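Local coordinates for ABC transporter, periplasmic substrate-binding protein (Vibrio cholerae O1 biovar eltor, PDB 1TWY) that probably binds phosphate in the periplasm as the substrate-binding receptor of an ABC-type phosphate uptake system, at residues M81-L86 with L235-L240; N113-L118 with K135-N140. All coordinates share one frame; numbering follows the deposited sequence.

Contact 1: residues M81-L86 with L235-L240; sequences MTSRYL and LSRPFL. With PO4 (phosphate ion), chain I.
Thr-82 and Leu-240 face each other as an antiparallel hydrogen-bonded pair: Thr-82 N donates to Leu-240 O at 3.0 Å, and Leu-240 N returns a bond to Thr-82 O at 2.9 Å. Their side chains stand on the same face of the sheet. Thr-82 holds OG1 between its own backbone N and carbonyl carbon (chi1 70°), and from there the hydroxyl donates to Arg-84 O, 2.7 Å away in the carbonyl plane, while Leu-240 CB lies 3.4 Å from the same OG1. A beta-branched residue with a hydroxyl thus serves both as strand residue and as brace for the turn after it. Arg-84 NH1 bonds the carbonyl of the next residue, Tyr-85 O, in its guanidinium plane, and forms a salt bridge with Glu-90.

The apolar part is carried by Tyr-85. Its ring lies over Pro-238, whose CG sits 3.6 Å from the ring centroid and 10° off its normal, a CH-pi contact that suits a proline CH and an aromatic face. Leu-240 CD1 reaches Tyr-85 CD1 at 4.1 Å.

Ser-83 follows directly on the strand end, and its OG donates to O1 of a bound phosphate ion at 2.7 Å. Ser-35, Thr-36, Ser-37 and Ser-65 supply further hydroxyls. Arg-237 runs an extended chain past Ser-83 O; its NH1 is held by Ser-37 and Ser-158, its NH2 by Asp-103. Its positive charge may favour the anion without bonding it. Such a cluster of neutral hydroxyls is consistent with a phosphate-receptor pocket, although the ion itself probably comes from the crystallisation liquor.

Contact 2: residues N113-L118 with K135-N140; sequences NPVTNL and KQVGGN
Val-115 and Leu-118 meet Val-137 in the apolar part of this contact. Leu-118 reaches across with one branch, its CD2 lying 3.9 Å from Val-137 CB and equally near CG2. Val-115 comes in with CG2, which is anti to its carbonyl carbon (chi1 170° for CG1), a setting that turns it to the opposite backbone, 3.7 Å from both Val-137 O and Gly-139 N. Gly-139, with no side chain, lets its backbone come close to this methyl. Gly-138 before it turns the chain with a positive phi of 89°, a value glycine adopts easily. Leu-123 and Ile-126 of helix 120-128 also pack on Leu-118.

At the outer end, Pro-114 lies against the amide group of Asn-140: CD is 3.6 Å from ND2, and CG is near OD1. The puckered proline ring sets these two methylenes against the carboxamide.

The polar link is indirect. Asn-113 OD1 accepts from Val-115 N at 3.0 Å, the donor tilted 30° from the carboxamide plane. One water accepts from Asn-140 N at 2.9 Å and donates a weak bond to the same OD1, joining the two loops.

Asparagine suits this place because its short carboxamide can fold back on the chain: Asn-113, Pro-114 and Val-115 form an Asx turn, which leads toward the short strand 117-118 and is packed against the glycine-containing loop that precedes strand 145-149.

Overall arrangement
After strands 29-34 and 57-62 and helices 36-52 and 65-73, the chain reaches strand 79-82 and the turn after it, then passes through strand 96-109 to 113-118. There contact 2 closes a short loop, with 16 residues holding helix 120-128 between its segments. The chain goes on to strand 236-243, where contact 1 closes a far larger loop of 148 residues that wholly contains the smaller one; the two do not cross. Their centres lie about 30 Å apart, yet both reach the same mixed sheet. Contact 1 joins two of its strands beside the bound phosphate, whereas contact 2 packs the loop before strand 145-149 against the segment leading into strand 117-118, at the periphery of a periplasmic-binding-protein fold.

Contact 1: residues M81-L86 with L235-L240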
loop_
_atom_site.group_PDB
_atom_site.type_symbol
_atom_site.label_atom_id
_atom_site.label_comp_id
_atom_site.label_asym_id
_atom_site.label_seq_id
_atom_site.Cartn_x
_atom_site.Cartn_y
_atom_site.Cartn_z
HETATM N N MSE A 81 10.780 -4.654 6.783
HETATM C CA MSE A 81 10.022 -3.614 6.200
HETATM C C MSE A 81 8.553 -4.148 6.084
HETATM O O MSE A 81 8.351 -5.327 5.774
HETATM C CB MSE A 81 10.624 -3.160 4.848
HETATM C CG MSE A 81 10.721 -4.164 3.883
HETATM SE SE MSE A 81 12.016 -3.552 2.395
HETATM C CE MSE A 81 12.120 -5.434 1.994
ATOM N N THR A 82 7.591 -3.315 6.403
ATOM C CA THR A 82 6.183 -3.687 6.307
ATOM C C THR A 82 5.443 -2.611 5.565
ATOM O O THR A 82 5.831 -1.497 5.514
ATOM C CB THR A 82 5.470 -3.906 7.665
ATOM O OG1 THR A 82 5.281 -2.660 8.378
ATOM C CG2 THR A 82 6.228 -4.870 8.563
ATOM N N SER A 83 4.299 -2.985 4.978
ATOM C CA SER A 83 3.349 -2.064 4.430
ATOM C C SER A 83 2.040 -1.920 5.198
ATOM O O SER A 83 0.961 -1.575 4.644
ATOM C CB SER A 83 3.144 -2.466 2.985
ATOM O OG SER A 83 2.655 -3.835 2.979
ATOM N N ARG A 84 2.089 -2.192 6.481
ATOM C CA ARG A 84 0.969 -2.136 7.411
ATOM C C ARG A 84 1.492 -1.940 8.781
ATOM O O ARG A 84 2.672 -2.203 9.044
ATOM C CB ARG A 84 0.153 -3.407 7.418
ATOM C CG ARG A 84 0.974 -4.612 7.774
ATOM C CD ARG A 84 0.117 -5.852 7.908
ATOM N NE ARG A 84 0.854 -7.087 8.187
ATOM C CZ ARG A 84 1.257 -7.462 9.400
ATOM N NH1 ARG A 84 1.131 -6.652 10.420
ATOM N NH2 ARG A 84 1.895 -8.633 9.571
ATOM N N TYR A 85 0.674 -1.381 9.664
ATOM C CA TYR A 85 1.036 -1.314 11.066
ATOM C C TYR A 85 1.065 -2.741 11.654
ATOM O O TYR A 85 0.472 -3.693 11.123
ATOM C CB TYR A 85 0.063 -0.398 11.823
ATOM C CG TYR A 85 0.135 1.037 11.372
ATOM C CD1 TYR A 85 1.185 1.827 11.736
ATOM C CD2 TYR A 85 -0.929 1.673 10.633
ATOM C CE1 TYR A 85 1.247 3.102 11.353
ATOM C CE2 TYR A 85 -0.793 2.990 10.259
ATOM C CZ TYR A 85 0.330 3.671 10.600
ATOM O OH TYR A 85 0.541 5.019 10.260
ATOM N N LEU A 86 1.808 -2.859 12.734
ATOM C CA LEU A 86 1.999 -4.122 13.441
ATOM C C LEU A 86 0.751 -4.302 14.329
ATOM O O LEU A 86 0.098 -3.328 14.764
ATOM C CB LEU A 86 3.242 -4.027 14.312
ATOM C CG LEU A 86 4.501 -4.743 13.822
ATOM C CD1 LEU A 86 4.855 -4.242 12.536
ATOM C CD2 LEU A 86 5.636 -4.540 14.868
ATOM N N LEU A 235 -7.215 6.529 2.585
ATOM C CA LEU A 235 -6.832 5.361 1.909
ATOM C C LEU A 235 -5.329 5.387 1.616
ATOM O O LEU A 235 -4.829 5.710 0.553
ATOM C CB LEU A 235 -7.646 5.167 0.611
ATOM C CG LEU A 235 -9.113 4.811 0.936
ATOM C CD1 LEU A 235 -9.838 4.616 -0.414
ATOM C CD2 LEU A 235 -9.464 3.675 1.989
ATOM N N SER A 236 -4.585 5.146 2.669
ATOM C CA SER A 236 -3.155 5.118 2.553
ATOM C C SER A 236 -2.624 4.071 3.510
ATOM O O SER A 236 -3.268 3.639 4.450
ATOM C CB SER A 236 -2.552 6.437 2.885
ATOM O OG SER A 236 -2.514 6.583 4.272
ATOM N N ARG A 237 -1.423 3.641 3.254
ATOM C CA ARG A 237 -0.826 2.633 4.095
ATOM C C ARG A 237 0.598 3.090 4.393
ATOM O O ARG A 237 1.187 3.803 3.597
ATOM C CB ARG A 237 -0.768 1.274 3.390
ATOM C CG ARG A 237 0.058 1.272 2.166
ATOM C CD ARG A 237 -0.195 0.090 1.308
ATOM N NE ARG A 237 0.482 0.196 0.043
ATOM C CZ ARG A 237 0.955 -0.837 -0.658
ATOM N NH1 ARG A 237 0.768 -2.026 -0.194
ATOM N NH2 ARG A 237 1.646 -0.666 -1.807
ATOM N N PRO A 238 1.110 2.732 5.568
ATOM C CA PRO A 238 2.463 3.071 5.937
ATOM C C PRO A 238 3.512 2.154 5.348
ATOM O O PRO A 238 3.208 0.927 5.245
ATOM C CB PRO A 238 2.450 2.893 7.509
ATOM C CG PRO A 238 1.474 1.840 7.710
ATOM C CD PRO A 238 0.393 2.082 6.660
ATOM N N PHE A 239 4.702 2.653 4.996
ATOM C CA PHE A 239 5.854 1.810 4.774
ATOM C C PHE A 239 6.683 1.953 6.054
ATOM O O PHE A 239 7.211 3.016 6.290
ATOM C CB PHE A 239 6.665 2.299 3.621
ATOM C CG PHE A 239 6.057 1.994 2.224
ATOM C CD1 PHE A 239 4.837 1.375 2.113
ATOM C CD2 PHE A 239 6.773 2.260 1.093
ATOM C CE1 PHE A 239 4.328 1.032 0.849
ATOM C CE2 PHE A 239 6.288 1.937 -0.161
ATOM C CZ PHE A 239 5.057 1.336 -0.272
ATOM N N LEU A 240 6.703 0.941 6.917
ATOM C CA LEU A 240 7.465 0.938 8.156
ATOM C C LEU A 240 8.723 0.199 8.037
ATOM O O LEU A 240 8.918 -0.838 7.332
ATOM C CB LEU A 240 6.634 0.284 9.253
ATOM C CG LEU A 240 5.266 0.848 9.566
ATOM C CD1 LEU A 240 4.726 0.090 10.747
ATOM C CD2 LEU A 240 5.339 2.424 9.856
HETATM P P PO4 I . 3.404 -6.825 1.227
HETATM O O1 PO4 I . 3.701 -5.337 0.972
HETATM O O2 PO4 I . 1.907 -7.129 0.654
HETATM O O3 PO4 I . 4.423 -7.777 0.498
HETATM O O4 PO4 I . 3.304 -7.236 2.681
#

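Contact 2: residues N113-L118 with K135-N140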
loop_
_atom_site.group_PDB
_atom_site.type_symbol
_atom_site.label_atom_id
_atom_site.label_comp_id
_atom_site.label_asym_id
_atom_site.label_seq_id
_atom_site.Cartn_x
_atom_site.Cartn_y
_atom_site.Cartn_z
ATOM N N ASN A 113 -18.927 8.774 -15.363
ATOM C CA ASN A 113 -19.673 8.562 -14.115
ATOM C C ASN A 113 -19.829 9.854 -13.301
ATOM O O ASN A 113 -18.901 10.516 -12.938
ATOM C CB ASN A 113 -18.985 7.455 -13.372
ATOM C CG ASN A 113 -19.757 6.938 -12.195
ATOM O OD1 ASN A 113 -20.547 7.678 -11.565
ATOM N ND2 ASN A 113 -19.427 5.686 -11.801
ATOM N N PRO A 114 -21.083 10.287 -13.002
ATOM C CA PRO A 114 -21.255 11.520 -12.224
ATOM C C PRO A 114 -20.817 11.517 -10.784
ATOM O O PRO A 114 -20.693 12.599 -10.192
ATOM C CB PRO A 114 -22.791 11.786 -12.316
ATOM C CG PRO A 114 -23.396 10.479 -12.642
ATOM C CD PRO A 114 -22.353 9.744 -13.497
ATOM N N VAL A 115 -20.626 10.336 -10.207
ATOM C CA VAL A 115 -20.215 10.220 -8.833
ATOM C C VAL A 115 -18.864 10.908 -8.644
ATOM O O VAL A 115 -17.935 10.795 -9.475
ATOM C CB VAL A 115 -20.188 8.727 -8.423
ATOM C CG1 VAL A 115 -19.541 8.461 -7.095
ATOM C CG2 VAL A 115 -21.654 8.147 -8.473
ATOM N N THR A 116 -18.807 11.683 -7.591
ATOM C CA THR A 116 -17.608 12.402 -7.222
ATOM C C THR A 116 -16.950 11.975 -5.904
ATOM O O THR A 116 -15.913 12.545 -5.530
ATOM C CB THR A 116 -17.870 13.913 -7.137
ATOM O OG1 THR A 116 -18.899 14.214 -6.171
ATOM C CG2 THR A 116 -18.300 14.491 -8.508
ATOM N N ASN A 117 -17.644 11.124 -5.106
ATOM C CA ASN A 117 -17.276 10.827 -3.773
ATOM C C ASN A 117 -17.928 9.518 -3.370
ATOM O O ASN A 117 -18.997 9.211 -3.874
ATOM C CB ASN A 117 -17.797 11.895 -2.830
ATOM C CG ASN A 117 -17.504 11.569 -1.368
ATOM O OD1 ASN A 117 -16.365 11.308 -0.957
ATOM N ND2 ASN A 117 -18.598 11.551 -0.554
ATOM N N LEU A 118 -17.247 8.712 -2.556
ATOM C CA LEU A 118 -17.903 7.591 -1.881
ATOM C C LEU A 118 -17.509 7.607 -0.480
ATOM O O LEU A 118 -16.371 8.019 -0.169
ATOM C CB LEU A 118 -17.521 6.213 -2.529
ATOM C CG LEU A 118 -18.072 5.872 -3.931
ATOM C CD1 LEU A 118 -17.516 4.660 -4.504
ATOM C CD2 LEU A 118 -19.636 5.796 -3.934
ATOM N N LYS A 135 -27.121 3.986 -9.013
ATOM C CA LYS A 135 -28.191 4.894 -8.550
ATOM C C LYS A 135 -28.262 4.918 -7.036
ATOM O O LYS A 135 -28.580 5.932 -6.441
ATOM C CB LYS A 135 -29.513 4.324 -9.106
ATOM C CG LYS A 135 -30.811 5.035 -8.866
ATOM C CD LYS A 135 -31.948 4.303 -9.685
ATOM C CE LYS A 135 -33.397 4.731 -9.266
ATOM N NZ LYS A 135 -33.850 6.029 -9.826
ATOM N N GLN A 136 -27.906 3.801 -6.422
ATOM C CA GLN A 136 -27.853 3.700 -4.970
ATOM C C GLN A 136 -26.844 4.646 -4.293
ATOM O O GLN A 136 -26.991 5.007 -3.095
ATOM C CB GLN A 136 -27.568 2.272 -4.563
ATOM C CG GLN A 136 -28.607 1.314 -4.912
ATOM C CD GLN A 136 -28.274 -0.051 -4.378
ATOM O OE1 GLN A 136 -27.704 -0.930 -5.088
ATOM N NE2 GLN A 136 -28.554 -0.221 -3.034
ATOM N N VAL A 137 -25.804 5.085 -5.035
ATOM C CA VAL A 137 -24.790 5.957 -4.438
ATOM C C VAL A 137 -24.658 7.268 -5.199
ATOM O O VAL A 137 -23.554 7.832 -5.313
ATOM C CB VAL A 137 -23.426 5.216 -4.356
ATOM C CG1 VAL A 137 -23.604 4.007 -3.499
ATOM C CG2 VAL A 137 -22.922 4.814 -5.764
ATOM N N GLY A 138 -25.786 7.679 -5.787
ATOM C CA GLY A 138 -25.952 9.003 -6.390
ATOM C C GLY A 138 -25.553 9.104 -7.852
ATOM O O GLY A 138 -25.403 10.208 -8.399
ATOM N N GLY A 139 -25.379 7.955 -8.489
ATOM C CA GLY A 139 -25.089 7.827 -9.917
ATOM C C GLY A 139 -26.226 7.511 -10.844
ATOM O O GLY A 139 -27.417 7.645 -10.457
ATOM N N ASN A 140 -25.870 7.063 -12.040
ATOM C CA ASN A 140 -26.816 6.575 -13.039
ATOM C C ASN A 140 -27.439 5.266 -12.635
ATOM O O ASN A 140 -26.888 4.508 -11.841
ATOM C CB ASN A 140 -26.220 6.408 -14.392
ATOM C CG ASN A 140 -25.628 7.709 -14.942
ATOM O OD1 ASN A 140 -26.202 8.785 -14.739
ATOM N ND2 ASN A 140 -24.440 7.621 -15.566
HETATM O O HOH W 1 -23.073 6.458 -12.203
#